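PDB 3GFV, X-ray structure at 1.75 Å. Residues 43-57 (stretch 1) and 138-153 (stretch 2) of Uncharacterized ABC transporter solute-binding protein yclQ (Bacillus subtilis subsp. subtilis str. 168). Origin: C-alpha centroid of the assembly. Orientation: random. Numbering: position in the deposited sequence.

Stretch 1, residues 43-57: GSLDTLDKLGLDDIV
Stretch 2 (138-153) TIGKIFDKEDKVKDEL

Residues 43-57 and 138-153 pack through a mainly apolar contact that buries 592 Å² in total. In stretch 1, helix 43-50 ends in a Schellman motif at G52 (phi/psi 72/37), with L53 N hydrogen-bonded to L48 O (2.9 Å) and G52 N to D49 O (3.0 Å); the positive phi favours glycine. A 3-10 segment, 54-56, follows. Stretch 2 comprises helix 138-142, a turn, and helix 146-153. The axes of helices 43-50 and 138-142 approach to 10.8 Å, their N-to-C directions 49° apart (signed crossing angle -49°).

The first helix of stretch 2 enters the contact at I139, with I139 CA 7.6 Å from L48 CA. The CA-to-CB bond of I139 points toward stretch 1, and the side chain (m, t) is buried: I139 CD1 reaches T47 CG2 at 3.9 Å, with T47 in the m rotamer, while I139 CG2 lies 3.8 Å from both L48 CD2 and L51 CD1. The branched side chain thus spans about one helical turn of its neighbour. G140 makes no contact with stretch 1; a CB here would be crowded by V149 CG2, at 3.0 Å.

F143 (phi/psi -106/15) leaves helical geometry. Its CA-to-CB bond points toward stretch 1, with chi1 -60° and chi2 -87° setting the ring. Three aliphatic side chains approach the ring obliquely: L48 CD2 is 3.5 Å from F143 CE2, L53 CD1 3.6 Å from F143 CG, and I56 CD1 3.6 Å from F143 CE1. L48 and L53 are both m, t; I56 is p, p.

D144 adopts positive phi (56/48) and lies outside the contact. K145 N hydrogen-bonds to G140 O (2.8 Å), and K145 occupies the N-cap position of the next helix. Its side chain (m, m, t, t) extends so that K145 NZ donates to L51 O at 3.1 Å, the one hydrogen bond between the stretches. The long aliphatic portion lets the amine reach the L51 carbonyl, just past the end of helix 43-50, and K145 CA and L51 CA are 7.3 Å apart.

On the second helix, K148 (t, p, t, t) lays its methylene chain against L51, with K148 CG 3.4 Å from L51 CD2. V149 (t) supplies a compact apolar contact, V149 CG2 to L51 CD1 at 3.9 Å. L51 (m, t), buried between these residues and I139, has the largest covered area in the contact. One turn after K148 comes E152 (m, m, chi3 -44°); K148 NZ forms a salt bridge with E152 OE2 (3.0 Å) and donates a hydrogen bond to it. E152 OE1 lies 3.4 Å from K50 CE and 4.3 Å from K50 NZ, K50 being t, p, t, t, placing opposite charges near each other beyond salt-bridge range.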

ATOM      1  N   GLY A  43      -0.840   4.586   4.246  1.00 18.47           N
ATOM      2  CA  GLY A  43      -2.040   3.777   4.454  1.00 20.00           C
ATOM      3  C   GLY A  43      -2.739   4.220   5.729  1.00 22.70           C
ATOM      4  O   GLY A  43      -3.965   4.424   5.770  1.00 22.18           O
ATOM      5  N   SER A  44      -1.952   4.371   6.785  1.00 20.27           N
ATOM      6  CA  SER A  44      -2.497   4.761   8.079  1.00 19.77           C
ATOM      7  C   SER A  44      -3.077   6.156   7.973  1.00 21.78           C
ATOM      8  O   SER A  44      -4.113   6.466   8.567  1.00 23.17           O
ATOM      9  CB  SER A  44      -1.404   4.740   9.149  1.00 19.20           C
ATOM     10  OG  SER A  44      -0.928   3.426   9.372  1.00 24.60           O
ATOM     11  N   LEU A  45      -2.386   7.024   7.239  1.00 20.69           N
ATOM     12  CA  LEU A  45      -2.914   8.362   7.008  1.00 19.49           C
ATOM     13  C   LEU A  45      -4.299   8.339   6.352  1.00 22.04           C
ATOM     14  O   LEU A  45      -5.186   9.111   6.720  1.00 21.77           O
ATOM     15  CB  LEU A  45      -1.922   9.202   6.175  1.00 19.76           C
ATOM     16  CG  LEU A  45      -2.325  10.666   5.943  1.00 21.67           C
ATOM     17  CD1 LEU A  45      -2.527  11.444   7.273  1.00 20.87           C
ATOM     18  CD2 LEU A  45      -1.257  11.346   5.062  1.00 22.66           C
ATOM     19  N   ASP A  46      -4.492   7.447   5.382  1.00 20.82           N
ATOM     20  CA  ASP A  46      -5.755   7.428   4.663  1.00 20.51           C
ATOM     21  C   ASP A  46      -6.868   6.779   5.483  1.00 24.45           C
ATOM     22  O   ASP A  46      -8.043   7.116   5.309  1.00 24.29           O
ATOM     23  CB  ASP A  46      -5.619   6.914   3.196  1.00 19.25           C
ATOM     24  CG  ASP A  46      -5.577   5.386   3.051  1.00 24.23           C
ATOM     25  OD1 ASP A  46      -4.758   4.912   2.224  1.00 24.49           O
ATOM     26  OD2 ASP A  46      -6.376   4.656   3.696  1.00 26.30           O
ATOM     27  N   THR A  47      -6.491   5.900   6.411  1.00 22.97           N
ATOM     28  CA  THR A  47      -7.469   5.398   7.376  1.00 21.43           C
ATOM     29  C   THR A  47      -7.909   6.545   8.288  1.00 22.85           C
ATOM     30  O   THR A  47      -9.095   6.744   8.489  1.00 22.09           O
ATOM     31  CB  THR A  47      -6.939   4.198   8.184  1.00 20.64           C
ATOM     32  OG1 THR A  47      -6.758   3.073   7.303  1.00 21.54           O
ATOM     33  CG2 THR A  47      -7.923   3.794   9.320  1.00 22.53           C
ATOM     34  N   LEU A  48      -6.962   7.320   8.808  1.00 22.73           N
ATOM     35  CA  LEU A  48      -7.333   8.479   9.610  1.00 26.59           C
ATOM     36  C   LEU A  48      -8.279   9.396   8.825  1.00 26.97           C
ATOM     37  O   LEU A  48      -9.277   9.887   9.362  1.00 26.58           O
ATOM     38  CB  LEU A  48      -6.073   9.225  10.057  1.00 21.83           C
ATOM     39  CG  LEU A  48      -5.187   8.493  11.058  1.00 26.93           C
ATOM     40  CD1 LEU A  48      -3.867   9.254  11.254  1.00 24.71           C
ATOM     41  CD2 LEU A  48      -5.905   8.311  12.399  1.00 26.65           C
ATOM     42  N   ASP A  49      -7.984   9.610   7.543  1.00 27.14           N
ATOM     43  CA  ASP A  49      -8.813  10.476   6.714  1.00 24.66           C
ATOM     44  C   ASP A  49     -10.229   9.919   6.559  1.00 24.46           C
ATOM     45  O   ASP A  49     -11.204  10.658   6.675  1.00 29.50           O
ATOM     46  CB  ASP A  49      -8.200  10.684   5.329  1.00 27.20           C
ATOM     47  CG  ASP A  49      -9.026  11.626   4.466  1.00 30.95           C
ATOM     48  OD1 ASP A  49      -9.010  12.847   4.739  1.00 30.06           O
ATOM     49  OD2 ASP A  49      -9.702  11.145   3.523  1.00 33.96           O
ATOM     50  N   LYS A  50     -10.332   8.618   6.283  1.00 25.18           N
ATOM     51  CA  LYS A  50     -11.633   7.974   6.109  1.00 24.64           C
ATOM     52  C   LYS A  50     -12.483   8.107   7.379  1.00 31.24           C
ATOM     53  O   LYS A  50     -13.715   8.209   7.324  1.00 31.18           O
ATOM     54  CB  LYS A  50     -11.438   6.498   5.766  1.00 24.00           C
ATOM     55  CG  LYS A  50     -12.734   5.715   5.576  1.00 36.61           C
ATOM     56  CD  LYS A  50     -13.449   6.147   4.307  1.00 42.81           C
ATOM     57  CE  LYS A  50     -14.804   5.455   4.153  1.00 50.57           C
ATOM     58  NZ  LYS A  50     -15.675   6.186   3.180  1.00 54.69           N
ATOM     59  N   LEU A  51     -11.820   8.110   8.529  1.00 29.46           N
ATOM     60  CA  LEU A  51     -12.513   8.169   9.809  1.00 26.55           C
ATOM     61  C   LEU A  51     -12.809   9.613  10.215  1.00 33.34           C
ATOM     62  O   LEU A  51     -13.330   9.856  11.296  1.00 32.85           O
ATOM     63  CB  LEU A  51     -11.682   7.481  10.893  1.00 24.60           C
ATOM     64  CG  LEU A  51     -11.381   6.013  10.600  1.00 32.04           C
ATOM     65  CD1 LEU A  51     -10.460   5.436  11.654  1.00 33.43           C
ATOM     66  CD2 LEU A  51     -12.668   5.221  10.513  1.00 38.62           C
ATOM     67  N   GLY A  52     -12.468  10.561   9.346  1.00 28.23           N
ATOM     68  CA  GLY A  52     -12.708  11.969   9.619  1.00 28.41           C
ATOM     69  C   GLY A  52     -11.782  12.536  10.677  1.00 31.44           C
ATOM     70  O   GLY A  52     -12.185  13.373  11.479  1.00 32.02           O
ATOM     71  N   LEU A  53     -10.530  12.092  10.689  1.00 27.90           N
ATOM     72  CA  LEU A  53      -9.599  12.528  11.727  1.00 29.06           C
ATOM     73  C   LEU A  53      -8.468  13.411  11.203  1.00 28.54           C
ATOM     74  O   LEU A  53      -7.408  13.457  11.817  1.00 29.13           O
ATOM     75  CB  LEU A  53      -8.986  11.318  12.436  1.00 24.85           C
ATOM     76  CG  LEU A  53      -9.979  10.478  13.245  1.00 30.16           C
ATOM     77  CD1 LEU A  53      -9.385   9.123  13.561  1.00 30.76           C
ATOM     78  CD2 LEU A  53     -10.372  11.224  14.528  1.00 32.38           C
ATOM     79  N   ASP A  54      -8.694  14.108  10.089  1.00 27.56           N
ATOM     80  CA  ASP A  54      -7.646  14.960   9.488  1.00 27.38           C
ATOM     81  C   ASP A  54      -7.100  15.955  10.525  1.00 32.54           C
ATOM     82  O   ASP A  54      -5.910  16.293  10.541  1.00 30.44           O
ATOM     83  CB  ASP A  54      -8.208  15.775   8.307  1.00 35.82           C
ATOM     84  CG  ASP A  54      -8.514  14.934   7.079  1.00 39.64           C
ATOM     85  OD1 ASP A  54      -9.211  15.445   6.173  1.00 46.18           O
ATOM     86  OD2 ASP A  54      -8.065  13.781   7.012  1.00 35.68           O
ATOM     87  N   ASP A  55      -7.989  16.427  11.396  1.00 30.95           N
ATOM     88  CA  ASP A  55      -7.647  17.496  12.325  1.00 35.13           C
ATOM     89  C   ASP A  55      -6.553  17.128  13.315  1.00 36.03           C
ATOM     90  O   ASP A  55      -5.920  18.015  13.886  1.00 35.63           O
ATOM     91  CB  ASP A  55      -8.884  17.961  13.101  1.00 41.33           C
ATOM     92  CG  ASP A  55      -9.829  18.768  12.248  1.00 56.20           C
ATOM     93  OD1 ASP A  55      -9.416  19.198  11.146  1.00 58.56           O
ATOM     94  OD2 ASP A  55     -10.987  18.973  12.677  1.00 65.08           O
ATOM     95  N   ILE A  56      -6.331  15.837  13.535  1.00 24.85           N
ATOM     96  CA  ILE A  56      -5.351  15.447  14.544  1.00 24.62           C
ATOM     97  C   ILE A  56      -4.016  15.001  13.930  1.00 23.38           C
ATOM     98  O   ILE A  56      -3.114  14.534  14.626  1.00 27.51           O
ATOM     99  CB  ILE A  56      -5.930  14.443  15.584  1.00 28.40           C
ATOM    100  CG1 ILE A  56      -6.524  13.205  14.893  1.00 26.87           C
ATOM    101  CG2 ILE A  56      -7.002  15.126  16.436  1.00 31.61           C
ATOM    102  CD1 ILE A  56      -5.454  12.308  14.220  1.00 24.51           C
ATOM    103  N   VAL A  57      -3.899  15.153  12.618  1.00 23.39           N
ATOM    104  CA  VAL A  57      -2.624  14.883  11.951  1.00 22.63           C
ATOM    105  C   VAL A  57      -1.735  16.112  12.056  1.00 24.92           C
ATOM    106  O   VAL A  57      -2.044  17.147  11.468  1.00 25.68           O
ATOM    107  CB  VAL A  57      -2.817  14.571  10.465  1.00 24.44           C
ATOM    108  CG1 VAL A  57      -1.477  14.244   9.809  1.00 25.01           C
ATOM    109  CG2 VAL A  57      -3.783  13.409  10.295  1.00 27.18           C
ATOM    110  N   THR A 138      -6.599  -1.164  15.299  1.00 28.70           N
ATOM    111  CA  THR A 138      -5.758  -0.422  16.253  1.00 29.01           C
ATOM    112  C   THR A 138      -6.075   1.061  16.173  1.00 25.81           C
ATOM    113  O   THR A 138      -6.239   1.736  17.192  1.00 24.54           O
ATOM    114  CB  THR A 138      -4.245  -0.690  16.000  1.00 25.76           C
ATOM    115  OG1 THR A 138      -3.899  -1.973  16.544  1.00 26.83           O
ATOM    116  CG2 THR A 138      -3.364   0.386  16.646  1.00 24.08           C
ATOM    117  N   ILE A 139      -6.155   1.581  14.954  1.00 25.69           N
ATOM    118  CA  ILE A 139      -6.544   2.975  14.775  1.00 23.79           C
ATOM    119  C   ILE A 139      -7.942   3.233  15.350  1.00 28.88           C
ATOM    120  O   ILE A 139      -8.173   4.222  16.050  1.00 28.87           O
ATOM    121  CB  ILE A 139      -6.430   3.396  13.296  1.00 24.12           C
ATOM    122  CG1 ILE A 139      -4.952   3.388  12.894  1.00 24.99           C
ATOM    123  CG2 ILE A 139      -7.034   4.767  13.081  1.00 23.95           C
ATOM    124  CD1 ILE A 139      -4.691   3.686  11.415  1.00 22.15           C
ATOM    125  N   GLY A 140      -8.871   2.324  15.079  1.00 27.09           N
ATOM    126  CA  GLY A 140     -10.198   2.428  15.671  1.00 26.58           C
ATOM    127  C   GLY A 140     -10.182   2.541  17.184  1.00 29.20           C
ATOM    128  O   GLY A 140     -10.908   3.353  17.778  1.00 28.19           O
ATOM    129  N   LYS A 141      -9.359   1.716  17.822  1.00 26.97           N
ATOM    130  CA  LYS A 141      -9.297   1.706  19.286  1.00 30.37           C
ATOM    131  C   LYS A 141      -8.701   2.994  19.833  1.00 30.08           C
ATOM    132  O   LYS A 141      -9.207   3.550  20.826  1.00 27.95           O
ATOM    133  CB  LYS A 141      -8.498   0.503  19.791  1.00 33.16           C
ATOM    134  CG  LYS A 141      -9.258  -0.820  19.729  1.00 40.85           C
ATOM    135  CD  LYS A 141      -8.299  -2.000  19.892  1.00 57.56           C
ATOM    136  CE  LYS A 141      -9.027  -3.342  19.860  1.00 67.75           C
ATOM    137  NZ  LYS A 141      -9.864  -3.533  18.637  1.00 70.34           N
ATOM    138  N   ILE A 142      -7.633   3.473  19.199  1.00 28.35           N
ATOM    139  CA  ILE A 142      -6.965   4.689  19.666  1.00 25.82           C
ATOM    140  C   ILE A 142      -7.877   5.917  19.604  1.00 29.52           C
ATOM    141  O   ILE A 142      -7.870   6.761  20.510  1.00 30.62           O
ATOM    142  CB  ILE A 142      -5.663   4.972  18.867  1.00 23.92           C
ATOM    143  CG1 ILE A 142      -4.611   3.912  19.203  1.00 26.57           C
ATOM    144  CG2 ILE A 142      -5.140   6.377  19.182  1.00 22.79           C
ATOM    145  CD1 ILE A 142      -3.497   3.773  18.165  1.00 25.23           C
ATOM    146  N   PHE A 143      -8.669   6.016  18.540  1.00 29.45           N
ATOM    147  CA  PHE A 143      -9.512   7.197  18.304  1.00 33.88           C
ATOM    148  C   PHE A 143     -11.004   7.014  18.557  1.00 33.88           C
ATOM    149  O   PHE A 143     -11.818   7.842  18.136  1.00 34.39           O
ATOM    150  CB  PHE A 143      -9.284   7.700  16.873  1.00 30.03           C
ATOM    151  CG  PHE A 143      -7.867   8.102  16.608  1.00 28.03           C
ATOM    152  CD1 PHE A 143      -7.436   9.391  16.899  1.00 28.74           C
ATOM    153  CD2 PHE A 143      -6.954   7.194  16.074  1.00 24.48           C
ATOM    154  CE1 PHE A 143      -6.119   9.769  16.656  1.00 24.42           C
ATOM    155  CE2 PHE A 143      -5.637   7.570  15.832  1.00 30.31           C
ATOM    156  CZ  PHE A 143      -5.221   8.864  16.134  1.00 28.41           C
ATOM    157  N   ASP A 144     -11.367   5.940  19.254  1.00 29.19           N
ATOM    158  CA  ASP A 144     -12.756   5.670  19.575  1.00 29.54           C
ATOM    159  C   ASP A 144     -13.627   5.610  18.328  1.00 33.94           C
ATOM    160  O   ASP A 144     -14.699   6.226  18.283  1.00 35.91           O
ATOM    161  CB  ASP A 144     -13.281   6.768  20.526  1.00 39.24           C
ATOM    162  CG  ASP A 144     -13.941   6.207  21.759  1.00 61.10           C
ATOM    163  OD1 ASP A 144     -13.710   5.020  22.074  1.00 66.33           O
ATOM    164  OD2 ASP A 144     -14.680   6.965  22.427  1.00 67.59           O
ATOM    165  N   LYS A 145     -13.171   4.857  17.324  1.00 25.83           N
ATOM    166  CA  LYS A 145     -13.892   4.688  16.068  1.00 30.68           C
ATOM    167  C   LYS A 145     -14.027   3.201  15.754  1.00 30.13           C
ATOM    168  O   LYS A 145     -14.026   2.787  14.579  1.00 31.94           O
ATOM    169  CB  LYS A 145     -13.116   5.357  14.931  1.00 34.02           C
ATOM    170  CG  LYS A 145     -12.978   6.865  15.060  1.00 37.53           C
ATOM    171  CD  LYS A 145     -14.248   7.559  14.629  1.00 36.78           C
ATOM    172  CE  LYS A 145     -14.072   9.074  14.666  1.00 48.36           C
ATOM    173  NZ  LYS A 145     -15.103   9.755  13.828  1.00 54.97           N
ATOM    174  N   GLU A 146     -14.117   2.396  16.802  1.00 33.23           N
ATOM    175  CA  GLU A 146     -14.145   0.944  16.637  1.00 36.14           C
ATOM    176  C   GLU A 146     -15.312   0.475  15.766  1.00 34.90           C
ATOM    177  O   GLU A 146     -15.134  -0.375  14.893  1.00 35.49           O
ATOM    178  CB  GLU A 146     -14.140   0.249  18.007  1.00 41.73           C
ATOM    179  CG  GLU A 146     -12.836   0.495  18.768  1.00 39.62           C
ATOM    180  CD  GLU A 146     -12.898   0.114  20.236  1.00 50.28           C
ATOM    181  OE1 GLU A 146     -12.970   1.032  21.078  1.00 51.54           O
ATOM    182  OE2 GLU A 146     -12.873  -1.097  20.547  1.00 55.20           O
ATOM    183  N   ASP A 147     -16.497   1.038  15.970  1.00 33.25           N
ATOM    184  CA  ASP A 147     -17.638   0.618  15.161  1.00 37.56           C
ATOM    185  C   ASP A 147     -17.504   1.023  13.692  1.00 33.12           C
ATOM    186  O   ASP A 147     -17.829   0.249  12.798  1.00 32.61           O
ATOM    187  CB  ASP A 147     -18.949   1.136  15.738  1.00 45.00           C
ATOM    188  CG  ASP A 147     -19.284   0.494  17.060  1.00 57.34           C
ATOM    189  OD1 ASP A 147     -18.812  -0.641  17.301  1.00 55.77           O
ATOM    190  OD2 ASP A 147     -20.021   1.123  17.849  1.00 65.27           O
ATOM    191  N   LYS A 148     -17.064   2.248  13.440  1.00 32.31           N
ATOM    192  CA  LYS A 148     -16.829   2.682  12.066  1.00 28.67           C
ATOM    193  C   LYS A 148     -15.820   1.769  11.384  1.00 28.56           C
ATOM    194  O   LYS A 148     -16.019   1.354  10.240  1.00 29.73           O
ATOM    195  CB  LYS A 148     -16.340   4.130  12.055  1.00 33.07           C
ATOM    196  CG  LYS A 148     -16.003   4.674  10.688  1.00 36.47           C
ATOM    197  CD  LYS A 148     -17.210   4.866   9.812  1.00 37.90           C
ATOM    198  CE  LYS A 148     -16.853   5.702   8.601  1.00 44.98           C
ATOM    199  NZ  LYS A 148     -17.924   5.627   7.585  1.00 41.22           N
ATOM    200  N   VAL A 149     -14.734   1.442  12.078  1.00 26.93           N
ATOM    201  CA  VAL A 149     -13.738   0.558  11.468  1.00 29.87           C
ATOM    202  C   VAL A 149     -14.337  -0.816  11.177  1.00 26.88           C
ATOM    203  O   VAL A 149     -14.124  -1.379  10.104  1.00 29.09           O
ATOM    204  CB  VAL A 149     -12.476   0.422  12.328  1.00 28.26           C
ATOM    205  CG1 VAL A 149     -11.587  -0.702  11.803  1.00 27.77           C
ATOM    206  CG2 VAL A 149     -11.694   1.753  12.340  1.00 25.54           C
ATOM    207  N   LYS A 150     -15.113  -1.347  12.120  1.00 27.75           N
ATOM    208  CA  LYS A 150     -15.694  -2.670  11.925  1.00 31.18           C
ATOM    209  C   LYS A 150     -16.541  -2.700  10.658  1.00 31.80           C
ATOM    210  O   LYS A 150     -16.452  -3.628   9.840  1.00 29.04           O
ATOM    211  CB  LYS A 150     -16.554  -3.066  13.129  1.00 31.60           C
ATOM    212  CG  LYS A 150     -17.269  -4.392  12.936  1.00 42.65           C
ATOM    213  CD  LYS A 150     -18.239  -4.667  14.081  1.00 57.39           C
ATOM    214  CE  LYS A 150     -18.780  -6.092  14.008  1.00 68.31           C
ATOM    215  NZ  LYS A 150     -19.267  -6.440  12.637  1.00 73.33           N
ATOM    216  N   ASP A 151     -17.365  -1.676  10.500  1.00 28.20           N
ATOM    217  CA  ASP A 151     -18.257  -1.578   9.357  1.00 32.41           C
ATOM    218  C   ASP A 151     -17.487  -1.410   8.045  1.00 31.67           C
ATOM    219  O   ASP A 151     -17.834  -2.015   7.023  1.00 31.01           O
ATOM    220  CB  ASP A 151     -19.233  -0.419   9.553  1.00 32.23           C
ATOM    221  CG  ASP A 151     -20.227  -0.677  10.672  1.00 36.70           C
ATOM    222  OD1 ASP A 151     -20.449  -1.861  11.027  1.00 32.79           O
ATOM    223  OD2 ASP A 151     -20.788   0.310  11.208  1.00 36.95           O
ATOM    224  N   GLU A 152     -16.445  -0.585   8.067  1.00 28.46           N
ATOM    225  CA  GLU A 152     -15.625  -0.392   6.883  1.00 25.50           C
ATOM    226  C   GLU A 152     -14.889  -1.675   6.501  1.00 24.07           C
ATOM    227  O   GLU A 152     -14.766  -1.995   5.327  1.00 27.11           O
ATOM    228  CB  GLU A 152     -14.624   0.751   7.101  1.00 27.77           C
ATOM    229  CG  GLU A 152     -15.287   2.120   7.257  1.00 32.44           C
ATOM    230  CD  GLU A 152     -16.124   2.497   6.042  1.00 47.95           C
ATOM    231  OE1 GLU A 152     -15.646   2.298   4.904  1.00 48.50           O
ATOM    232  OE2 GLU A 152     -17.256   2.994   6.223  1.00 52.02           O
ATOM    233  N   LEU A 153     -14.401  -2.410   7.495  1.00 25.01           N
ATOM    234  CA  LEU A 153     -13.716  -3.668   7.206  1.00 27.50           C
ATOM    235  C   LEU A 153     -14.719  -4.655   6.602  1.00 26.72           C
ATOM    236  O   LEU A 153     -14.382  -5.393   5.664  1.00 27.99           O
ATOM    237  CB  LEU A 153     -13.076  -4.245   8.474  1.00 25.16           C
ATOM    238  CG  LEU A 153     -11.820  -3.487   8.931  1.00 24.83           C
ATOM    239  CD1 LEU A 153     -11.287  -4.040  10.254  1.00 28.77           C
ATOM    240  CD2 LEU A 153     -10.727  -3.509   7.856  1.00 27.40           C
TER